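Local atomic coordinates of ethanolamine kinase Pv091845 (Plasmodium vivax, PDB entry 2QG7), a protein that probably phosphorylates ethanolamine with ATP, the first step in making phosphatidylethanolamine from ethanolamine in this malaria parasite. Residues Y50-E54 and S55-I59; V172-N176 and G177-E181; A259-N262 and I263-L266. One frame throughout, in Å; residues are numbered along the deposited sequence.

Contact 1. Residues Y50-E54 and S55-I59; sequences YPITE and SNLRI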
ATOM      1  N   TYR D  50      -7.534  10.652 -28.085  1.00 78.37           N
ATOM      2  CA  TYR D  50      -6.843   9.474 -27.417  1.00 78.34           C
ATOM      3  C   TYR D  50      -6.819   8.167 -28.234  1.00 76.84           C
ATOM      4  O   TYR D  50      -5.768   7.818 -28.780  1.00 77.19           O
ATOM      5  CB  TYR D  50      -7.382   9.212 -25.987  1.00 79.22           C
ATOM      6  CG  TYR D  50      -6.470   9.711 -24.888  1.00 82.48           C
ATOM      7  CD1 TYR D  50      -6.829  10.815 -24.105  1.00 85.18           C
ATOM      8  CD2 TYR D  50      -5.239   9.088 -24.637  1.00 85.07           C
ATOM      9  CE1 TYR D  50      -5.987  11.289 -23.106  1.00 85.89           C
ATOM     10  CE2 TYR D  50      -4.391   9.556 -23.637  1.00 86.01           C
ATOM     11  CZ  TYR D  50      -4.776  10.654 -22.877  1.00 86.49           C
ATOM     12  OH  TYR D  50      -3.951  11.125 -21.881  1.00 88.32           O
ATOM     13  N   PRO D  51      -7.956   7.436 -28.317  1.00 75.44           N
ATOM     14  CA  PRO D  51      -7.813   6.101 -28.894  1.00 74.10           C
ATOM     15  C   PRO D  51      -7.889   6.085 -30.422  1.00 72.66           C
ATOM     16  O   PRO D  51      -8.317   7.077 -31.038  1.00 72.70           O
ATOM     17  CB  PRO D  51      -8.987   5.340 -28.289  1.00 74.33           C
ATOM     18  CG  PRO D  51     -10.080   6.386 -28.129  1.00 74.86           C
ATOM     19  CD  PRO D  51      -9.360   7.735 -27.949  1.00 75.51           C
ATOM     20  N   ILE D  52      -7.440   4.978 -31.015  1.00 70.70           N
ATOM     21  CA  ILE D  52      -7.663   4.676 -32.429  1.00 68.89           C
ATOM     22  C   ILE D  52      -9.107   4.154 -32.575  1.00 68.79           C
ATOM     23  O   ILE D  52      -9.581   3.331 -31.758  1.00 68.44           O
ATOM     24  CB  ILE D  52      -6.642   3.620 -32.969  1.00 68.38           C
ATOM     25  CG1 ILE D  52      -5.203   4.134 -32.845  1.00 67.57           C
ATOM     26  CG2 ILE D  52      -6.936   3.250 -34.419  1.00 67.23           C
ATOM     27  CD1 ILE D  52      -4.169   3.065 -32.732  1.00 65.05           C
ATOM     28  N   THR D  53      -9.782   4.626 -33.630  1.00 67.81           N
ATOM     29  CA  THR D  53     -11.181   4.321 -33.877  1.00 67.01           C
ATOM     30  C   THR D  53     -11.333   3.257 -34.943  1.00 66.13           C
ATOM     31  O   THR D  53     -10.419   3.039 -35.715  1.00 66.13           O
ATOM     32  CB  THR D  53     -11.898   5.605 -34.308  1.00 66.84           C
ATOM     33  OG1 THR D  53     -11.790   6.536 -33.209  1.00 67.52           O
ATOM     34  CG2 THR D  53     -13.403   5.352 -34.606  1.00 69.67           C
ATOM     35  N   GLU D  54     -12.489   2.592 -34.965  1.00 65.60           N
ATOM     36  CA  GLU D  54     -12.860   1.681 -36.031  1.00 65.38           C
ATOM     37  C   GLU D  54     -12.931   2.373 -37.409  1.00 65.49           C
ATOM     38  O   GLU D  54     -12.594   1.762 -38.443  1.00 65.56           O
ATOM     39  CB  GLU D  54     -14.194   1.029 -35.702  1.00 65.85           C
ATOM     40  CG  GLU D  54     -14.586  -0.097 -36.670  1.00 67.65           C
ATOM     41  CD  GLU D  54     -15.996  -0.634 -36.443  1.00 70.49           C
ATOM     42  OE1 GLU D  54     -16.536  -1.233 -37.406  1.00 71.00           O
ATOM     43  OE2 GLU D  54     -16.559  -0.475 -35.320  1.00 71.12           O
ATOM     44  N   SER D  55     -13.370   3.639 -37.415  1.00 64.70           N
ATOM     45  CA  SER D  55     -13.409   4.450 -38.631  1.00 63.57           C
ATOM     46  C   SER D  55     -12.023   4.964 -39.038  1.00 63.37           C
ATOM     47  O   SER D  55     -11.800   5.241 -40.221  1.00 63.27           O
ATOM     48  CB  SER D  55     -14.377   5.626 -38.466  1.00 63.31           C
ATOM     49  OG  SER D  55     -15.742   5.177 -38.446  1.00 63.13           O
ATOM     50  N   ASN D  56     -11.103   5.112 -38.071  1.00 62.64           N
ATOM     51  CA  ASN D  56      -9.705   5.370 -38.409  1.00 61.92           C
ATOM     52  C   ASN D  56      -9.157   4.269 -39.310  1.00 61.80           C
ATOM     53  O   ASN D  56      -8.443   4.550 -40.285  1.00 61.82           O
ATOM     54  CB  ASN D  56      -8.812   5.489 -37.169  1.00 61.78           C
ATOM     55  CG  ASN D  56      -9.098   6.730 -36.321  1.00 62.53           C
ATOM     56  OD1 ASN D  56      -8.688   6.782 -35.155  1.00 62.54           O
ATOM     57  ND2 ASN D  56      -9.777   7.735 -36.894  1.00 61.25           N
ATOM     58  N   LEU D  57      -9.508   3.022 -38.991  1.00 61.66           N
ATOM     59  CA  LEU D  57      -8.927   1.835 -39.650  1.00 62.00           C
ATOM     60  C   LEU D  57      -9.770   1.263 -40.797  1.00 62.46           C
ATOM     61  O   LEU D  57      -9.520   0.159 -41.284  1.00 62.38           O
ATOM     62  CB  LEU D  57      -8.622   0.727 -38.605  1.00 61.75           C
ATOM     63  CG  LEU D  57      -7.721   1.039 -37.399  1.00 60.23           C
ATOM     64  CD1 LEU D  57      -7.647  -0.138 -36.457  1.00 57.24           C
ATOM     65  CD2 LEU D  57      -6.305   1.505 -37.818  1.00 59.56           C
ATOM     66  N   ARG D  58     -10.761   2.026 -41.239  1.00 63.45           N
ATOM     67  CA  ARG D  58     -11.708   1.549 -42.233  1.00 63.45           C
ATOM     68  C   ARG D  58     -11.080   1.540 -43.626  1.00 63.34           C
ATOM     69  O   ARG D  58     -10.446   2.510 -44.046  1.00 63.63           O
ATOM     70  CB  ARG D  58     -12.980   2.413 -42.187  1.00 63.75           C
ATOM     71  CG  ARG D  58     -14.228   1.663 -42.584  1.00 64.27           C
ATOM     72  CD  ARG D  58     -15.458   2.180 -41.857  1.00 66.83           C
ATOM     73  NE  ARG D  58     -16.422   1.089 -41.653  1.00 67.70           N
ATOM     74  CZ  ARG D  58     -17.279   1.013 -40.635  1.00 68.73           C
ATOM     75  NH1 ARG D  58     -18.085  -0.045 -40.549  1.00 71.69           N
ATOM     76  NH2 ARG D  58     -17.333   1.976 -39.704  1.00 67.26           N
ATOM     77  N   ILE D  59     -11.250   0.430 -44.331  1.00 63.43           N
ATOM     78  CA  ILE D  59     -10.827   0.322 -45.724  1.00 63.47           C
ATOM     79  C   ILE D  59     -12.085   0.256 -46.629  1.00 63.53           C
ATOM     80  O   ILE D  59     -12.895  -0.680 -46.534  1.00 63.67           O
ATOM     81  CB  ILE D  59      -9.883  -0.893 -45.950  1.00 63.25           C
ATOM     82  CG1 ILE D  59      -8.585  -0.697 -45.184  1.00 63.81           C
ATOM     83  CG2 ILE D  59      -9.562  -1.093 -47.447  1.00 63.81           C
ATOM     84  CD1 ILE D  59      -7.720  -1.924 -45.138  1.00 63.79           C
TER
HETATM   85  O   HOH W   1      -7.142   8.828 -33.529  1.00 66.27           O

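Contact 2. Residues V172-N176 and G177-E181; sequences VFFTN and GRIEE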
ATOM      1  N   VAL D 172       8.699 -11.091 -36.901  1.00 60.69           N
ATOM      2  CA  VAL D 172       8.800  -9.740 -37.480  1.00 60.06           C
ATOM      3  C   VAL D 172       8.891  -8.636 -36.412  1.00 59.95           C
ATOM      4  O   VAL D 172       8.172  -8.668 -35.422  1.00 59.15           O
ATOM      5  CB  VAL D 172       7.590  -9.410 -38.437  1.00 59.85           C
ATOM      6  CG1 VAL D 172       7.786  -8.052 -39.093  1.00 58.97           C
ATOM      7  CG2 VAL D 172       7.394 -10.496 -39.490  1.00 58.91           C
ATOM      8  N   PHE D 173       9.775  -7.658 -36.648  1.00 60.23           N
ATOM      9  CA  PHE D 173       9.899  -6.481 -35.792  1.00 60.22           C
ATOM     10  C   PHE D 173       9.372  -5.239 -36.529  1.00 59.74           C
ATOM     11  O   PHE D 173       9.749  -5.000 -37.675  1.00 60.00           O
ATOM     12  CB  PHE D 173      11.363  -6.239 -35.370  1.00 61.02           C
ATOM     13  CG  PHE D 173      11.956  -7.320 -34.489  1.00 62.34           C
ATOM     14  CD1 PHE D 173      12.657  -8.394 -35.056  1.00 64.54           C
ATOM     15  CD2 PHE D 173      11.843  -7.249 -33.101  1.00 65.49           C
ATOM     16  CE1 PHE D 173      13.220  -9.396 -34.260  1.00 66.01           C
ATOM     17  CE2 PHE D 173      12.397  -8.253 -32.263  1.00 66.19           C
ATOM     18  CZ  PHE D 173      13.090  -9.326 -32.847  1.00 66.95           C
ATOM     19  N   PHE D 174       8.497  -4.463 -35.874  1.00 58.80           N
ATOM     20  CA  PHE D 174       8.071  -3.154 -36.390  1.00 57.46           C
ATOM     21  C   PHE D 174       8.053  -2.108 -35.287  1.00 58.20           C
ATOM     22  O   PHE D 174       8.088  -2.448 -34.092  1.00 58.11           O
ATOM     23  CB  PHE D 174       6.722  -3.219 -37.144  1.00 57.01           C
ATOM     24  CG  PHE D 174       5.658  -4.089 -36.484  1.00 52.85           C
ATOM     25  CD1 PHE D 174       4.687  -3.522 -35.662  1.00 49.64           C
ATOM     26  CD2 PHE D 174       5.617  -5.462 -36.708  1.00 49.67           C
ATOM     27  CE1 PHE D 174       3.709  -4.299 -35.067  1.00 47.74           C
ATOM     28  CE2 PHE D 174       4.627  -6.252 -36.120  1.00 47.62           C
ATOM     29  CZ  PHE D 174       3.675  -5.667 -35.297  1.00 48.01           C
ATOM     30  N   THR D 175       7.996  -0.833 -35.679  1.00 58.52           N
ATOM     31  CA  THR D 175       8.302   0.252 -34.714  1.00 59.61           C
ATOM     32  C   THR D 175       7.390   0.303 -33.502  1.00 58.53           C
ATOM     33  O   THR D 175       7.699   0.999 -32.509  1.00 59.12           O
ATOM     34  CB  THR D 175       8.365   1.670 -35.359  1.00 59.94           C
ATOM     35  OG1 THR D 175       7.122   1.947 -36.035  1.00 63.02           O
ATOM     36  CG2 THR D 175       9.544   1.753 -36.346  1.00 62.05           C
ATOM     37  N   ASN D 176       6.280  -0.442 -33.565  1.00 57.08           N
ATOM     38  CA  ASN D 176       5.270  -0.356 -32.513  1.00 55.07           C
ATOM     39  C   ASN D 176       4.838  -1.735 -31.974  1.00 54.39           C
ATOM     40  O   ASN D 176       3.956  -1.853 -31.113  1.00 53.47           O
ATOM     41  CB  ASN D 176       4.103   0.546 -32.975  1.00 55.05           C
ATOM     42  CG  ASN D 176       3.199  -0.128 -34.005  1.00 52.85           C
ATOM     43  OD1 ASN D 176       2.083  -0.493 -33.688  1.00 52.83           O
ATOM     44  ND2 ASN D 176       3.685  -0.311 -35.222  1.00 54.40           N
ATOM     45  N   GLY D 177       5.507  -2.779 -32.446  1.00 53.79           N
ATOM     46  CA  GLY D 177       5.225  -4.105 -31.940  1.00 53.76           C
ATOM     47  C   GLY D 177       5.979  -5.163 -32.667  1.00 54.25           C
ATOM     48  O   GLY D 177       6.915  -4.864 -33.419  1.00 54.16           O
ATOM     49  N   ARG D 178       5.571  -6.410 -32.459  1.00 55.33           N
ATOM     50  CA  ARG D 178       6.195  -7.545 -33.150  1.00 56.75           C
ATOM     51  C   ARG D 178       5.258  -8.736 -33.318  1.00 57.81           C
ATOM     52  O   ARG D 178       4.208  -8.826 -32.651  1.00 57.87           O
ATOM     53  CB  ARG D 178       7.449  -8.011 -32.390  1.00 57.15           C
ATOM     54  CG  ARG D 178       7.128  -8.733 -31.076  1.00 57.75           C
ATOM     55  CD  ARG D 178       8.350  -9.353 -30.476  1.00 57.56           C
ATOM     56  NE  ARG D 178       9.133  -8.376 -29.753  1.00 58.73           N
ATOM     57  CZ  ARG D 178       9.452  -8.466 -28.461  1.00 59.19           C
ATOM     58  NH1 ARG D 178      10.185  -7.500 -27.918  1.00 60.32           N
ATOM     59  NH2 ARG D 178       9.056  -9.505 -27.721  1.00 59.50           N
ATOM     60  N   ILE D 179       5.661  -9.661 -34.193  1.00 58.85           N
ATOM     61  CA  ILE D 179       4.963 -10.938 -34.350  1.00 60.28           C
ATOM     62  C   ILE D 179       5.888 -12.074 -33.909  1.00 61.06           C
ATOM     63  O   ILE D 179       6.982 -12.271 -34.464  1.00 60.85           O
ATOM     64  CB  ILE D 179       4.450 -11.215 -35.809  1.00 60.12           C
ATOM     65  CG1 ILE D 179       3.701 -10.000 -36.381  1.00 60.29           C
ATOM     66  CG2 ILE D 179       3.541 -12.447 -35.810  1.00 60.03           C
ATOM     67  CD1 ILE D 179       3.462 -10.058 -37.914  1.00 58.29           C
ATOM     68  N   GLU D 180       5.430 -12.834 -32.925  1.00 62.06           N
ATOM     69  CA  GLU D 180       6.268 -13.847 -32.305  1.00 62.92           C
ATOM     70  C   GLU D 180       5.529 -15.169 -32.170  1.00 63.73           C
ATOM     71  O   GLU D 180       4.306 -15.245 -32.327  1.00 63.36           O
ATOM     72  CB  GLU D 180       6.825 -13.346 -30.947  1.00 62.76           C
ATOM     73  CG  GLU D 180       5.763 -13.093 -29.886  1.00 63.30           C
ATOM     74  CD  GLU D 180       6.281 -12.435 -28.603  1.00 64.04           C
ATOM     75  OE1 GLU D 180       7.029 -11.441 -28.659  1.00 62.15           O
ATOM     76  OE2 GLU D 180       5.897 -12.902 -27.507  1.00 67.30           O
ATOM     77  N   GLU D 181       6.309 -16.208 -31.892  1.00 65.29           N
ATOM     78  CA  GLU D 181       5.854 -17.588 -31.793  1.00 66.35           C
ATOM     79  C   GLU D 181       5.027 -17.754 -30.546  1.00 66.49           C
ATOM     80  O   GLU D 181       5.447 -17.357 -29.450  1.00 67.24           O
ATOM     81  CB  GLU D 181       7.076 -18.514 -31.719  1.00 66.75           C
ATOM     82  CG  GLU D 181       6.802 -19.967 -31.992  1.00 69.23           C
ATOM     83  CD  GLU D 181       8.046 -20.863 -31.843  1.00 72.44           C
ATOM     84  OE1 GLU D 181       7.924 -21.901 -31.148  1.00 72.80           O
ATOM     85  OE2 GLU D 181       9.129 -20.550 -32.417  1.00 73.43           O
TER

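Contact 3. Residues A259-N262 and I263-L266; sequences AKAN and ILKL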
ATOM      1  N   ALA D 259      -0.569  18.376  -9.927  1.00 50.75           N
ATOM      2  CA  ALA D 259       0.215  17.637 -10.916  1.00 50.22           C
ATOM      3  C   ALA D 259       0.732  16.294 -10.390  1.00 49.62           C
ATOM      4  O   ALA D 259       0.957  16.103  -9.178  1.00 50.06           O
ATOM      5  CB  ALA D 259       1.372  18.492 -11.399  1.00 50.07           C
ATOM      6  N   LYS D 260       0.910  15.368 -11.325  1.00 49.19           N
ATOM      7  CA  LYS D 260       1.461  14.025 -11.037  1.00 48.55           C
ATOM      8  C   LYS D 260       2.830  14.025 -10.382  1.00 47.61           C
ATOM      9  O   LYS D 260       3.100  13.167  -9.557  1.00 48.41           O
ATOM     10  CB  LYS D 260       1.538  13.197 -12.305  1.00 47.92           C
ATOM     11  CG  LYS D 260       0.198  12.827 -12.861  1.00 48.68           C
ATOM     12  CD  LYS D 260       0.450  12.050 -14.141  1.00 51.84           C
ATOM     13  CE  LYS D 260      -0.784  11.986 -15.003  1.00 56.60           C
ATOM     14  NZ  LYS D 260      -0.942  13.303 -15.699  1.00 60.45           N
ATOM     15  N   ALA D 261       3.672  14.993 -10.727  1.00 47.29           N
ATOM     16  CA  ALA D 261       5.035  15.102 -10.199  1.00 46.78           C
ATOM     17  C   ALA D 261       5.181  15.577  -8.748  1.00 47.85           C
ATOM     18  O   ALA D 261       6.298  15.640  -8.244  1.00 48.88           O
ATOM     19  CB  ALA D 261       5.847  15.972 -11.111  1.00 47.21           C
ATOM     20  N   ASN D 262       4.072  15.900  -8.066  1.00 48.68           N
ATOM     21  CA  ASN D 262       4.105  16.399  -6.688  1.00 49.14           C
ATOM     22  C   ASN D 262       4.575  15.372  -5.661  1.00 49.72           C
ATOM     23  O   ASN D 262       5.054  15.746  -4.591  1.00 50.56           O
ATOM     24  CB  ASN D 262       2.743  16.965  -6.258  1.00 49.72           C
ATOM     25  CG  ASN D 262       2.482  18.356  -6.807  1.00 49.41           C
ATOM     26  OD1 ASN D 262       3.317  19.236  -6.740  1.00 51.43           O
ATOM     27  ND2 ASN D 262       1.304  18.549  -7.347  1.00 52.40           N
ATOM     28  N   ILE D 263       4.413  14.088  -5.987  1.00 49.88           N
ATOM     29  CA  ILE D 263       4.935  12.962  -5.172  1.00 49.17           C
ATOM     30  C   ILE D 263       6.469  12.946  -5.113  1.00 49.59           C
ATOM     31  O   ILE D 263       7.065  12.536  -4.113  1.00 50.46           O
ATOM     32  CB  ILE D 263       4.361  11.579  -5.663  1.00 49.43           C
ATOM     33  CG1 ILE D 263       4.683  10.459  -4.662  1.00 49.10           C
ATOM     34  CG2 ILE D 263       4.829  11.242  -7.115  1.00 45.53           C
ATOM     35  CD1 ILE D 263       4.339  10.819  -3.168  1.00 48.41           C
ATOM     36  N   LEU D 264       7.111  13.441  -6.163  1.00 49.02           N
ATOM     37  CA  LEU D 264       8.553  13.446  -6.221  1.00 48.88           C
ATOM     38  C   LEU D 264       9.161  14.438  -5.250  1.00 48.75           C
ATOM     39  O   LEU D 264      10.272  14.239  -4.754  1.00 49.94           O
ATOM     40  CB  LEU D 264       9.032  13.772  -7.651  1.00 48.60           C
ATOM     41  CG  LEU D 264       8.495  12.934  -8.813  1.00 48.22           C
ATOM     42  CD1 LEU D 264       9.240  13.343 -10.048  1.00 49.50           C
ATOM     43  CD2 LEU D 264       8.603  11.412  -8.583  1.00 47.44           C
ATOM     44  N   LYS D 265       8.445  15.528  -5.011  1.00 48.96           N
ATOM     45  CA  LYS D 265       8.903  16.623  -4.172  1.00 48.35           C
ATOM     46  C   LYS D 265       8.925  16.237  -2.720  1.00 47.48           C
ATOM     47  O   LYS D 265       9.716  16.721  -1.960  1.00 47.69           O
ATOM     48  CB  LYS D 265       8.037  17.845  -4.423  1.00 48.73           C
ATOM     49  CG  LYS D 265       8.194  18.328  -5.882  1.00 51.86           C
ATOM     50  CD  LYS D 265       7.481  19.637  -6.173  1.00 56.43           C
ATOM     51  CE  LYS D 265       7.790  20.143  -7.593  1.00 57.68           C
ATOM     52  NZ  LYS D 265       7.099  21.495  -7.805  1.00 65.80           N
ATOM     53  N   LEU D 266       8.061  15.317  -2.344  1.00 48.30           N
ATOM     54  CA  LEU D 266       8.045  14.778  -0.994  1.00 48.55           C
ATOM     55  C   LEU D 266       9.279  13.873  -0.678  1.00 48.90           C
ATOM     56  O   LEU D 266       9.593  13.618   0.493  1.00 49.10           O
ATOM     57  CB  LEU D 266       6.720  14.024  -0.799  1.00 48.01           C
ATOM     58  CG  LEU D 266       6.364  13.526   0.613  1.00 48.87           C
ATOM     59  CD1 LEU D 266       6.158  14.698   1.634  1.00 48.50           C
ATOM     60  CD2 LEU D 266       5.104  12.656   0.496  1.00 50.71           C
TER
HETATM   61  O   HOH W   2       1.849  13.407  -7.001  1.00 48.24           O

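Contact 1. Residues Y50-E54 and S55-I59
Asn56 lays its side-chain amide across Thr53, with OD1 beside the Thr53 backbone N and CB. Thr53 leads into one turn of helix-like backbone, Glu54 to Asn56, in the loop before helix 65-75, and Asn56 closes it. The bond resembles the return half of a capping box: Thr53 N donates to Asn56 OD1 at 2.9 Å, with an N-H...O angle of 160°. The N-H comes from above the carbonyl plane, 54° out of it, and so does not point at a lone pair. Asn56 CG is anti to its own carbonyl carbon (chi1 -68°), which carries OD1 back to the start of the turn. A water donates to the same OD1 at 3.0 Å and also to Pro51 O, bridging back to two residues before Thr53. The main-chain bonds are poorer. Leu57 N reaches both Thr53 O and Glu54 O, each a weak bond. Next to the turn, Ile52 CG2 packs 3.8 Å from Leu57 CG, the two side chains crossing at about a right angle. Ile52 also pairs by backbone with Val80 and Glu82, and Leu57 touches Thr86. The segment thus lies against helix 84-98 and the loop before it. Glu54 runs extended, against Thr86 and Ile89, and Arg58 is bent. Glu54 has Lys85 as a second, weak and long partner. Glu54 OE1 sits over one face of the Arg58 guanidinium. It lies 3.7 Å from Arg58 NH1, a long ion pair with no N-H aimed at the oxygen.

Contact 2. Residues V172-N176 and G177-E181
Phe174 chi1 of 42° sets its CG between the backbone N and the carbonyl carbon, folding the ring back over Gly177. The two residues close a tight beta hairpin. It forms one end of the five-stranded antiparallel sheet of a protein-kinase-like fold. A type I turn runs from Phe174 to Gly177. Phe174 N donates to Gly177 O at 2.9 Å, and Gly177 N donates back to Phe174 O. Val172 and Ile179 form the next hydrogen-bonded pair, with Phe173 and Arg178 between them as a non-hydrogen-bonded pair. One face of the Phe174 ring has Gly177 O 3.3 Å above its centre and Arg178 N nearer the rim. With no side chain, Gly177 leaves room for the ring to lie this close. Ile179 CG1 meets the ring edge at CE2, 3.9 Å away. Val94 and Tyr98 of helix 84-98 cover this side. On the opposite face of the sheet, Phe173 and Arg178 run side by side, with ring and guanidinium planes 64° apart. Arg178 pairs with Glu154 through NH1. Its NH2 donates almost in the guanidinium plane to Glu180 OE1, at 3.0 Å.

Contact 3. Residues A259-N262 and I263-L266
The carbonyl oxygen of Ala261 accepts the backbone N-H of Leu264 at 3.1 Å, the shortest direct bond between the two segments. The donor sits 58° above the carbonyl plane, and the N-H...O angle is only 144°. Leu264 side-chain carbons crowd the same oxygen, CB at 3.4 Å and CG just beyond. The spacing is i to i+3, as in a 3-10 turn. It repeats once more across the segments, where Lys265 N reaches Asn262 O in a weak bond. A type I turn from Ala259 to Asn262 leads into this short, loosely bonded helical turn. A water spans the join. It donates to Lys260 O at 2.9 Å and weakly accepts from Ile263 N, so it bridges two atoms that make no direct bond to each other. Beside it, Ile263 CG2 rests 3.6 Å from Lys260 O. Ile263 CG1 is anti to the backbone N (chi1 -169°), and this leaves CG2 as the branch beside that oxygen. Ala261 CB and Leu264 CD1 touch more loosely, at 4.4 Å. The Asn262 side chain turns back to the loop before it, where ND2 donates to Ser256 O. Leu264 packs on Leu247 and Arg251 of helix 236-251, Met430 of helix 413-430 meets Ala261, Ile263 and Leu264, and Ile263 also reaches helix 438-448. The second subunit packs on the helical turn itself, its Thr447 on Ile263 and its Val271 on Lys265, and shares backbone hydrogen bonds with Leu266, so the turn lies between its own chain's helices and the dimer interface.

How the contacts relate
All three are local turns in different surroundings. Contacts 2 and 3 are buried, contact 1 only partly, near the N-terminal end of the model. Contacts 1 and 2 both lean on helix 84-98, their centres about 21 Å apart. The centre of contact 3 is about 35 Å from each of theirs, among helices 236-251, 413-430 and 438-448, and it alone touches the second subunit. Strand pairing and the Phe174 ring over Gly177 join contact 2; its buried charges pair within one strand and with Glu154. A side-chain amide holds contact 1. Contact 3 has i to i+3 backbone bonds, one sound and one weak. Contacts 1 and 3 each add a bridging water.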